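Local structure of polymerase X (Deinococcus radiodurans, 2W9M) at residues W337-A342 with Y369-L374; I331-T336 with T515-P520; S400-L405 with D421-S426. The protein probably catalyses DNA-templated DNA synthesis from deoxynucleoside triphosphates in DNA repair, and also carries a zinc-binding PHP domain. One frame throughout, in Å; residues are numbered along the deposited sequence.

Contact 1: residues W337-A342 with Y369-L374; sequences WSDGGA and YYANGL. With ZN (zinc ion), chain C.
Leu374 lays its CD1 branch over the backbone of Trp337, with CD1 3.3 Å from the carbonyl O of Trp337 and 4.1 Å from Trp337 CB. The indole of Trp337 continues to helix 376-391, where its NE1 hydrogen-bonds to Glu385. A polar tie lies alongside: Asn372, its CG anti to the backbone N (chi1 -165°), donates from ND2 to the carbonyl O of Ser338 at 2.9 Å. This bond is fairly straight (158° at the hydrogen), and its acceptor sits only 4° out of the amide plane. Both segments are loops following the adjacent parallel strands 329-333 and 358-364 of the PHP domain, and such loops carry metal ligands in this fold. Here the ligand is Asp339, which binds the zinc ion of chain C unevenly, OD2 at 2.3 Å and OD1 at a longer 2.6 Å; His364 and His518 bind the same metal. The small methyl of Ala371 fits beside that carboxylate, Ala371 CB lying 3.6 Å from Asp339 OD2. Ser338 OG makes a weak hydrogen bond to Ala371 O, 3.4 Å away, and also pairs with the backbone N of His364, which ties this second-shell serine to a residue of the zinc site.

Contact 2: residues I331-T336 with T515-P520; sequences IHTHST and TDAHVP. With ZN (zinc ion), chain D; ZN (zinc ion), chain C.
Metal coordination dominates: His332 NE2 and His334 NE2 bind the zinc ion of chain D at 2.3 Å each, and Asp516 OD1 binds it at 2.4 Å. His332 gets there with its CG anti to the backbone N (chi1 -172°); Asp516 OD1 lies over one face of its ring but at the edge of the His334 ring. From the second shell, Glu487 holds His332 ND1 and Asn489 holds Asp516 OD2. Stacking comes next: the side chains of His334 and His518 run side by side, their rings face over face in an offset stack with centroids 4.1 Å apart and planes within 8° of parallel. They serve different metals, His518 NE2 binding the zinc ion of chain C at 2.1 Å. An imidazole suits both tasks, since NE2 can bind a metal and leave the ring face for stacking. A direct hydrogen bond joins the backbones, His334 N to Ala517 O at 2.7 Å, nearly along the C=O axis; a water donates to Ile331 O (2.7 Å) and accepts from Thr515 N (3.0 Å). Glu401 completes the chain D site. His-X-His ending the first strand, with Asp-X-His after the last, is a metal-binding signature of the PHP domain.

Contact 3: residues S400-L405 with D421-S426; sequences SEVDIL and DYVVVS. With ZN (zinc ion), chain D; ZN (zinc ion), chain E.
Glu401 leaves its strand with CG anti to the backbone N (chi1 -171°) and stays extended beyond, carrying its carboxylate out past Ser426, whose OG, anti to the carbonyl carbon (chi1 -63°), lies 2.9 Å from Glu401 OE2. The carboxylate bridges two metals, OE1 binding the zinc ion of chain D at 2.2 Å and OE2 that of chain E at 2.1 Å. A glutamate suits this place, having the length to clear the strand and two oxygens to share out. The backbones of strands 400-403 and 422-426 pair in parallel, with their directions 38° apart. Val424 N donates to Ser400 O at 3.0 Å and Val402 N to Val424 O at 2.7 Å. The ladder runs on through Ser426 N to Val402 O and closes with Ile404 N to Ser426 O at 2.9 Å. Glu401, Val424, Asp403 and Ser426 point to the zinc-facing side of the sheet. On the other side lie Val402, Val423 and Val425, whose beta-branching favours the extended backbone; the side chains of Val402 and Val423 cross, Val402 CG2 3.7 Å from Val423 CG1. Farther on, Ile404 turns toward strand 422-426 and sets CD1 against Val425 CB. Strands 396-403 and 422-426 and the short helix 414-417 form a beta-alpha-beta unit, flanked in the sheet by strands 358-364 and 453-454, while Ile404 reaches Leu442 and Ala445 of helix 435-446.

Overall arrangement
All three contacts belong to the PHP domain, a seven-stranded parallel sheet curled into the distorted beta-alpha barrel of this family. Contact 2 brings together the end of the first strand, 329-333, and the loop after the last, 511-514; contact 1, then contact 3, fall between them along the chain. Centres of contacts 1 and 2 are 10 Å apart, and contact 3 lies 14 Å from each. Contacts 1 and 2 share the zinc ion of chain C and are joined by Gly341 N to His518 O. Contacts 2 and 3 share that of chain D, with Tyr422 OH meeting His332 N. Contact 3 adds the zinc ion of chain E. Distant residues thus assemble one trinuclear zinc centre, consistent with a phosphoesterase-type site.

Contact 1: residues W337-A342 with Y369-L374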
loop_
_atom_site.group_PDB
_atom_site.type_symbol
_atom_site.label_atom_id
_atom_site.label_comp_id
_atom_site.label_asym_id
_atom_site.label_seq_id
_atom_site.Cartn_x
_atom_site.Cartn_y
_atom_site.Cartn_z
ATOM N N TRP A 337 17.748 -9.799 -2.212
ATOM C CA TRP A 337 18.557 -9.331 -3.340
ATOM C C TRP A 337 18.468 -7.816 -3.523
ATOM O O TRP A 337 19.426 -7.171 -3.949
ATOM C CB TRP A 337 18.123 -10.018 -4.639
ATOM C CG TRP A 337 18.549 -11.440 -4.735
ATOM C CD1 TRP A 337 17.876 -12.533 -4.270
ATOM C CD2 TRP A 337 19.749 -11.931 -5.335
ATOM N NE1 TRP A 337 18.584 -13.676 -4.545
ATOM C CE2 TRP A 337 19.743 -13.333 -5.197
ATOM C CE3 TRP A 337 20.832 -11.323 -5.978
ATOM C CZ2 TRP A 337 20.775 -14.137 -5.675
ATOM C CZ3 TRP A 337 21.861 -12.123 -6.452
ATOM C CH2 TRP A 337 21.823 -13.514 -6.298
ATOM N N SER A 338 17.305 -7.255 -3.210
ATOM C CA SER A 338 17.061 -5.830 -3.383
ATOM C C SER A 338 16.947 -5.153 -2.014
ATOM O O SER A 338 17.898 -5.146 -1.228
ATOM C CB SER A 338 15.773 -5.622 -4.184
ATOM O OG SER A 338 15.761 -4.368 -4.832
ATOM N N ASP A 339 15.772 -4.596 -1.732
ATOM C CA ASP A 339 15.511 -3.984 -0.439
ATOM C C ASP A 339 14.419 -4.723 0.335
ATOM O O ASP A 339 13.736 -4.136 1.164
ATOM C CB ASP A 339 15.166 -2.502 -0.594
ATOM C CG ASP A 339 13.881 -2.274 -1.372
ATOM O OD1 ASP A 339 13.380 -3.230 -2.001
ATOM O OD2 ASP A 339 13.367 -1.132 -1.355
ATOM N N GLY A 340 14.266 -6.014 0.064
ATOM C CA GLY A 340 13.352 -6.849 0.823
ATOM C C GLY A 340 14.008 -7.387 2.080
ATOM O O GLY A 340 15.199 -7.165 2.311
ATOM N N GLY A 341 13.237 -8.097 2.896
ATOM C CA GLY A 341 13.747 -8.606 4.158
ATOM C C GLY A 341 13.804 -10.121 4.248
ATOM O O GLY A 341 14.226 -10.676 5.263
ATOM N N ALA A 342 13.373 -10.793 3.188
ATOM C CA ALA A 342 13.365 -12.247 3.159
ATOM C C ALA A 342 13.976 -12.772 1.863
ATOM O O ALA A 342 14.050 -12.055 0.866
ATOM C CB ALA A 342 11.944 -12.769 3.334
ATOM N N TYR A 369 19.664 3.080 -6.350
ATOM C CA TYR A 369 20.888 2.888 -5.583
ATOM C C TYR A 369 20.651 2.716 -4.082
ATOM O O TYR A 369 21.292 1.887 -3.436
ATOM C CB TYR A 369 21.849 4.053 -5.829
ATOM C CG TYR A 369 23.201 3.857 -5.193
ATOM C CD1 TYR A 369 24.243 3.276 -5.901
ATOM C CD2 TYR A 369 23.434 4.243 -3.881
ATOM C CE1 TYR A 369 25.482 3.089 -5.322
ATOM C CE2 TYR A 369 24.671 4.059 -3.291
ATOM C CZ TYR A 369 25.690 3.484 -4.019
ATOM O OH TYR A 369 26.920 3.292 -3.442
ATOM N N TYR A 370 19.733 3.501 -3.530
ATOM C CA TYR A 370 19.483 3.476 -2.095
ATOM C C TYR A 370 18.550 2.342 -1.699
ATOM O O TYR A 370 18.245 2.163 -0.522
ATOM C CB TYR A 370 18.945 4.825 -1.615
ATOM C CG TYR A 370 19.918 5.957 -1.851
ATOM C CD1 TYR A 370 19.847 6.730 -3.003
ATOM C CD2 TYR A 370 20.925 6.235 -0.937
ATOM C CE1 TYR A 370 20.745 7.758 -3.232
ATOM C CE2 TYR A 370 21.828 7.262 -1.156
ATOM C CZ TYR A 370 21.732 8.021 -2.305
ATOM O OH TYR A 370 22.625 9.042 -2.532
ATOM N N ALA A 371 18.109 1.573 -2.688
ATOM C CA ALA A 371 17.248 0.422 -2.441
ATOM C C ALA A 371 17.950 -0.880 -2.827
ATOM O O ALA A 371 17.307 -1.913 -3.006
ATOM C CB ALA A 371 15.949 0.572 -3.195
ATOM N N ASN A 372 19.273 -0.814 -2.959
ATOM C CA ASN A 372 20.087 -1.986 -3.257
ATOM C C ASN A 372 19.707 -2.651 -4.577
ATOM O O ASN A 372 19.595 -3.874 -4.659
ATOM C CB ASN A 372 20.003 -2.992 -2.103
ATOM C CG ASN A 372 21.080 -4.059 -2.171
ATOM O OD1 ASN A 372 22.220 -3.794 -2.559
ATOM N ND2 ASN A 372 20.723 -5.278 -1.781
ATOM N N GLY A 373 19.512 -1.835 -5.607
ATOM C CA GLY A 373 19.128 -2.328 -6.915
ATOM C C GLY A 373 20.156 -3.275 -7.507
ATOM O O GLY A 373 21.330 -3.221 -7.165
ATOM N N LEU A 374 19.705 -4.137 -8.411
ATOM C CA LEU A 374 20.558 -5.151 -9.012
ATOM C C LEU A 374 21.263 -4.680 -10.284
ATOM O O LEU A 374 20.623 -4.241 -11.232
ATOM C CB LEU A 374 19.741 -6.404 -9.327
ATOM C CG LEU A 374 19.498 -7.381 -8.181
ATOM C CD1 LEU A 374 18.647 -6.734 -7.109
ATOM C CD2 LEU A 374 18.838 -8.651 -8.690
HETATM ZN ZN ZN C . 11.626 -1.529 -2.785
#

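Contact 2: residues I331-T336 with T515-P520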
loop_
_atom_site.group_PDB
_atom_site.type_symbol
_atom_site.label_atom_id
_atom_site.label_comp_id
_atom_site.label_asym_id
_atom_site.label_seq_id
_atom_site.Cartn_x
_atom_site.Cartn_y
_atom_site.Cartn_z
ATOM N N ILE A 331 2.589 -11.408 -7.993
ATOM C CA ILE A 331 3.738 -10.831 -8.681
ATOM C C ILE A 331 4.150 -9.481 -8.106
ATOM O O ILE A 331 3.439 -8.896 -7.283
ATOM C CB ILE A 331 3.498 -10.700 -10.202
ATOM C CG1 ILE A 331 2.419 -9.654 -10.490
ATOM C CG2 ILE A 331 3.141 -12.058 -10.804
ATOM C CD1 ILE A 331 2.186 -9.411 -11.975
ATOM N N HIS A 332 5.309 -9.005 -8.552
ATOM C CA HIS A 332 5.905 -7.778 -8.043
ATOM C C HIS A 332 6.154 -7.859 -6.534
ATOM O O HIS A 332 5.525 -7.163 -5.747
ATOM C CB HIS A 332 5.044 -6.565 -8.408
ATOM C CG HIS A 332 5.687 -5.257 -8.089
ATOM N ND1 HIS A 332 4.991 -4.062 -8.088
ATOM C CD2 HIS A 332 6.956 -4.947 -7.739
ATOM C CE1 HIS A 332 5.809 -3.081 -7.765
ATOM N NE2 HIS A 332 7.012 -3.589 -7.546
ATOM N N THR A 333 7.079 -8.731 -6.148
ATOM C CA THR A 333 7.487 -8.867 -4.757
ATOM C C THR A 333 8.988 -8.604 -4.666
ATOM O O THR A 333 9.701 -8.728 -5.661
ATOM C CB THR A 333 7.197 -10.274 -4.229
ATOM O OG1 THR A 333 7.946 -11.227 -4.991
ATOM C CG2 THR A 333 5.712 -10.599 -4.342
ATOM N N HIS A 334 9.470 -8.233 -3.483
ATOM C CA HIS A 334 10.892 -7.944 -3.307
ATOM C C HIS A 334 11.558 -8.912 -2.336
ATOM O O HIS A 334 10.917 -9.431 -1.425
ATOM C CB HIS A 334 11.106 -6.495 -2.860
ATOM C CG HIS A 334 10.712 -5.488 -3.894
ATOM N ND1 HIS A 334 11.628 -4.845 -4.696
ATOM C CD2 HIS A 334 9.494 -5.024 -4.266
ATOM C CE1 HIS A 334 10.995 -4.026 -5.518
ATOM N NE2 HIS A 334 9.698 -4.119 -5.275
ATOM N N SER A 335 12.847 -9.151 -2.548
ATOM C CA SER A 335 13.603 -10.091 -1.734
ATOM C C SER A 335 14.864 -9.444 -1.178
ATOM O O SER A 335 15.139 -8.266 -1.415
ATOM C CB SER A 335 14.000 -11.310 -2.567
ATOM O OG SER A 335 15.048 -10.987 -3.472
ATOM N N THR A 336 15.638 -10.240 -0.451
ATOM C CA THR A 336 16.921 -9.809 0.090
ATOM C C THR A 336 17.891 -9.300 -0.984
ATOM O O THR A 336 18.746 -8.458 -0.701
ATOM C CB THR A 336 17.560 -10.940 0.913
ATOM O OG1 THR A 336 17.245 -10.744 2.297
ATOM C CG2 THR A 336 19.069 -10.955 0.737
ATOM N N THR A 515 0.989 -6.767 -4.498
ATOM C CA THR A 515 1.237 -6.370 -3.116
ATOM C C THR A 515 2.495 -5.509 -2.952
ATOM O O THR A 515 2.589 -4.705 -2.020
ATOM C CB THR A 515 1.376 -7.604 -2.214
ATOM O OG1 THR A 515 2.456 -8.421 -2.691
ATOM C CG2 THR A 515 0.098 -8.418 -2.225
ATOM N N ASP A 516 3.459 -5.680 -3.853
ATOM C CA ASP A 516 4.746 -5.005 -3.730
ATOM C C ASP A 516 5.400 -5.357 -2.396
ATOM O O ASP A 516 6.060 -4.523 -1.774
ATOM C CB ASP A 516 4.572 -3.489 -3.855
ATOM C CG ASP A 516 5.854 -2.784 -4.260
ATOM O OD1 ASP A 516 6.904 -3.453 -4.318
ATOM O OD2 ASP A 516 5.816 -1.561 -4.519
ATOM N N ALA A 517 5.209 -6.600 -1.962
ATOM C CA ALA A 517 5.713 -7.063 -0.668
ATOM C C ALA A 517 7.235 -6.979 -0.532
ATOM O O ALA A 517 7.974 -7.498 -1.367
ATOM C CB ALA A 517 5.240 -8.491 -0.399
ATOM N N HIS A 518 7.696 -6.327 0.529
ATOM C CA HIS A 518 9.119 -6.285 0.841
ATOM C C HIS A 518 9.449 -7.244 1.983
ATOM O O HIS A 518 10.585 -7.327 2.441
ATOM C CB HIS A 518 9.538 -4.860 1.191
ATOM C CG HIS A 518 9.662 -3.967 -0.001
ATOM N ND1 HIS A 518 8.567 -3.484 -0.682
ATOM C CD2 HIS A 518 10.750 -3.483 -0.643
ATOM C CE1 HIS A 518 8.975 -2.733 -1.690
ATOM N NE2 HIS A 518 10.296 -2.719 -1.690
ATOM N N VAL A 519 8.433 -7.979 2.409
ATOM C CA VAL A 519 8.500 -8.845 3.570
ATOM C C VAL A 519 7.373 -9.867 3.413
ATOM O O VAL A 519 6.360 -9.569 2.793
ATOM C CB VAL A 519 8.331 -8.008 4.862
ATOM C CG1 VAL A 519 7.321 -8.638 5.813
ATOM C CG2 VAL A 519 9.678 -7.783 5.531
ATOM N N PRO A 520 7.554 -11.084 3.950
ATOM C CA PRO A 520 6.553 -12.143 3.748
ATOM C C PRO A 520 5.139 -11.719 4.166
ATOM O O PRO A 520 4.166 -12.031 3.480
ATOM C CB PRO A 520 7.058 -13.281 4.644
ATOM C CG PRO A 520 8.506 -13.021 4.808
ATOM C CD PRO A 520 8.676 -11.535 4.789
HETATM ZN ZN ZN D . 8.281 -2.481 -6.031
HETATM ZN ZN ZN C . 11.626 -1.529 -2.785
HETATM O O HOH W 1 1.957 -9.500 -5.168
#

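Contact 3: residues S400-L405 with D421-S426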
loop_
_atom_site.group_PDB
_atom_site.type_symbol
_atom_site.label_atom_id
_atom_site.label_comp_id
_atom_site.label_asym_id
_atom_site.label_seq_id
_atom_site.Cartn_x
_atom_site.Cartn_y
_atom_site.Cartn_z
ATOM N N SER A 400 11.590 -8.275 -12.908
ATOM C CA SER A 400 12.386 -7.190 -12.364
ATOM C C SER A 400 11.551 -5.923 -12.364
ATOM O O SER A 400 10.719 -5.730 -13.246
ATOM C CB SER A 400 13.651 -6.993 -13.203
ATOM O OG SER A 400 14.334 -5.812 -12.824
ATOM N N GLU A 401 11.750 -5.067 -11.370
ATOM C CA GLU A 401 11.122 -3.754 -11.406
ATOM C C GLU A 401 12.109 -2.762 -11.997
ATOM O O GLU A 401 12.926 -2.185 -11.282
ATOM C CB GLU A 401 10.666 -3.294 -10.023
ATOM C CG GLU A 401 9.830 -2.027 -10.091
ATOM C CD GLU A 401 9.379 -1.534 -8.740
ATOM O OE1 GLU A 401 9.692 -2.204 -7.731
ATOM O OE2 GLU A 401 8.708 -0.472 -8.695
ATOM N N VAL A 402 12.023 -2.578 -13.310
ATOM C CA VAL A 402 12.963 -1.752 -14.048
ATOM C C VAL A 402 12.630 -0.273 -13.888
ATOM O O VAL A 402 11.506 0.151 -14.165
ATOM C CB VAL A 402 12.957 -2.132 -15.535
ATOM C CG1 VAL A 402 13.956 -1.291 -16.315
ATOM C CG2 VAL A 402 13.251 -3.611 -15.690
ATOM N N ASP A 403 13.610 0.503 -13.434
ATOM C CA ASP A 403 13.429 1.935 -13.233
ATOM C C ASP A 403 13.316 2.624 -14.587
ATOM O O ASP A 403 14.006 2.258 -15.535
ATOM C CB ASP A 403 14.604 2.510 -12.433
ATOM C CG ASP A 403 14.210 3.713 -11.580
ATOM O OD1 ASP A 403 13.508 4.617 -12.090
ATOM O OD2 ASP A 403 14.611 3.759 -10.393
ATOM N N ILE A 404 12.425 3.608 -14.676
ATOM C CA ILE A 404 12.279 4.412 -15.881
ATOM C C ILE A 404 13.168 5.647 -15.771
ATOM O O ILE A 404 12.919 6.526 -14.943
ATOM C CB ILE A 404 10.818 4.858 -16.077
ATOM C CG1 ILE A 404 9.897 3.639 -16.151
ATOM C CG2 ILE A 404 10.685 5.711 -17.323
ATOM C CD1 ILE A 404 8.418 3.981 -16.090
ATOM N N LEU A 405 14.217 5.704 -16.587
ATOM C CA LEU A 405 15.130 6.843 -16.570
ATOM C C LEU A 405 14.360 8.107 -16.936
ATOM O O LEU A 405 13.282 8.027 -17.529
ATOM C CB LEU A 405 16.308 6.616 -17.518
ATOM C CG LEU A 405 17.028 5.275 -17.328
ATOM C CD1 LEU A 405 18.181 5.108 -18.307
ATOM C CD2 LEU A 405 17.510 5.115 -15.898
ATOM N N ASP A 421 10.884 -13.409 -17.340
ATOM C CA ASP A 421 9.563 -13.928 -17.663
ATOM C C ASP A 421 8.554 -12.790 -17.777
ATOM O O ASP A 421 7.586 -12.883 -18.529
ATOM C CB ASP A 421 9.117 -14.940 -16.612
ATOM C CG ASP A 421 10.045 -16.139 -16.535
ATOM O OD1 ASP A 421 10.650 -16.490 -17.572
ATOM O OD2 ASP A 421 10.174 -16.726 -15.439
ATOM N N TYR A 422 8.794 -11.718 -17.027
ATOM C CA TYR A 422 7.963 -10.523 -17.103
ATOM C C TYR A 422 8.700 -9.301 -16.563
ATOM O O TYR A 422 9.585 -9.424 -15.716
ATOM C CB TYR A 422 6.636 -10.725 -16.368
ATOM C CG TYR A 422 6.726 -10.561 -14.871
ATOM C CD1 TYR A 422 6.086 -9.507 -14.227
ATOM C CD2 TYR A 422 7.446 -11.458 -14.100
ATOM C CE1 TYR A 422 6.164 -9.354 -12.854
ATOM C CE2 TYR A 422 7.526 -11.316 -12.733
ATOM C CZ TYR A 422 6.884 -10.262 -12.116
ATOM O OH TYR A 422 6.968 -10.121 -10.754
ATOM N N VAL A 423 8.328 -8.127 -17.069
ATOM C CA VAL A 423 8.966 -6.870 -16.707
ATOM C C VAL A 423 7.972 -5.864 -16.134
ATOM O O VAL A 423 6.954 -5.573 -16.755
ATOM C CB VAL A 423 9.617 -6.222 -17.934
ATOM C CG1 VAL A 423 10.297 -4.918 -17.543
ATOM C CG2 VAL A 423 10.602 -7.189 -18.591
ATOM N N VAL A 424 8.274 -5.333 -14.952
ATOM C CA VAL A 424 7.511 -4.225 -14.385
ATOM C C VAL A 424 8.316 -2.945 -14.580
ATOM O O VAL A 424 9.528 -2.941 -14.365
ATOM C CB VAL A 424 7.245 -4.422 -12.870
ATOM C CG1 VAL A 424 6.493 -3.222 -12.286
ATOM C CG2 VAL A 424 6.479 -5.712 -12.611
ATOM N N VAL A 425 7.657 -1.867 -14.998
ATOM C CA VAL A 425 8.322 -0.567 -15.090
ATOM C C VAL A 425 7.736 0.416 -14.088
ATOM O O VAL A 425 6.538 0.393 -13.809
ATOM C CB VAL A 425 8.254 0.032 -16.508
ATOM C CG1 VAL A 425 8.892 -0.916 -17.504
ATOM C CG2 VAL A 425 6.821 0.336 -16.892
ATOM N N SER A 426 8.586 1.279 -13.541
ATOM C CA SER A 426 8.170 2.167 -12.464
ATOM C C SER A 426 9.051 3.400 -12.373
ATOM O O SER A 426 10.217 3.368 -12.764
ATOM C CB SER A 426 8.217 1.428 -11.123
ATOM O OG SER A 426 7.312 0.336 -11.105
HETATM ZN ZN ZN D . 8.281 -2.481 -6.031
HETATM ZN ZN ZN E . 8.264 0.389 -6.817
#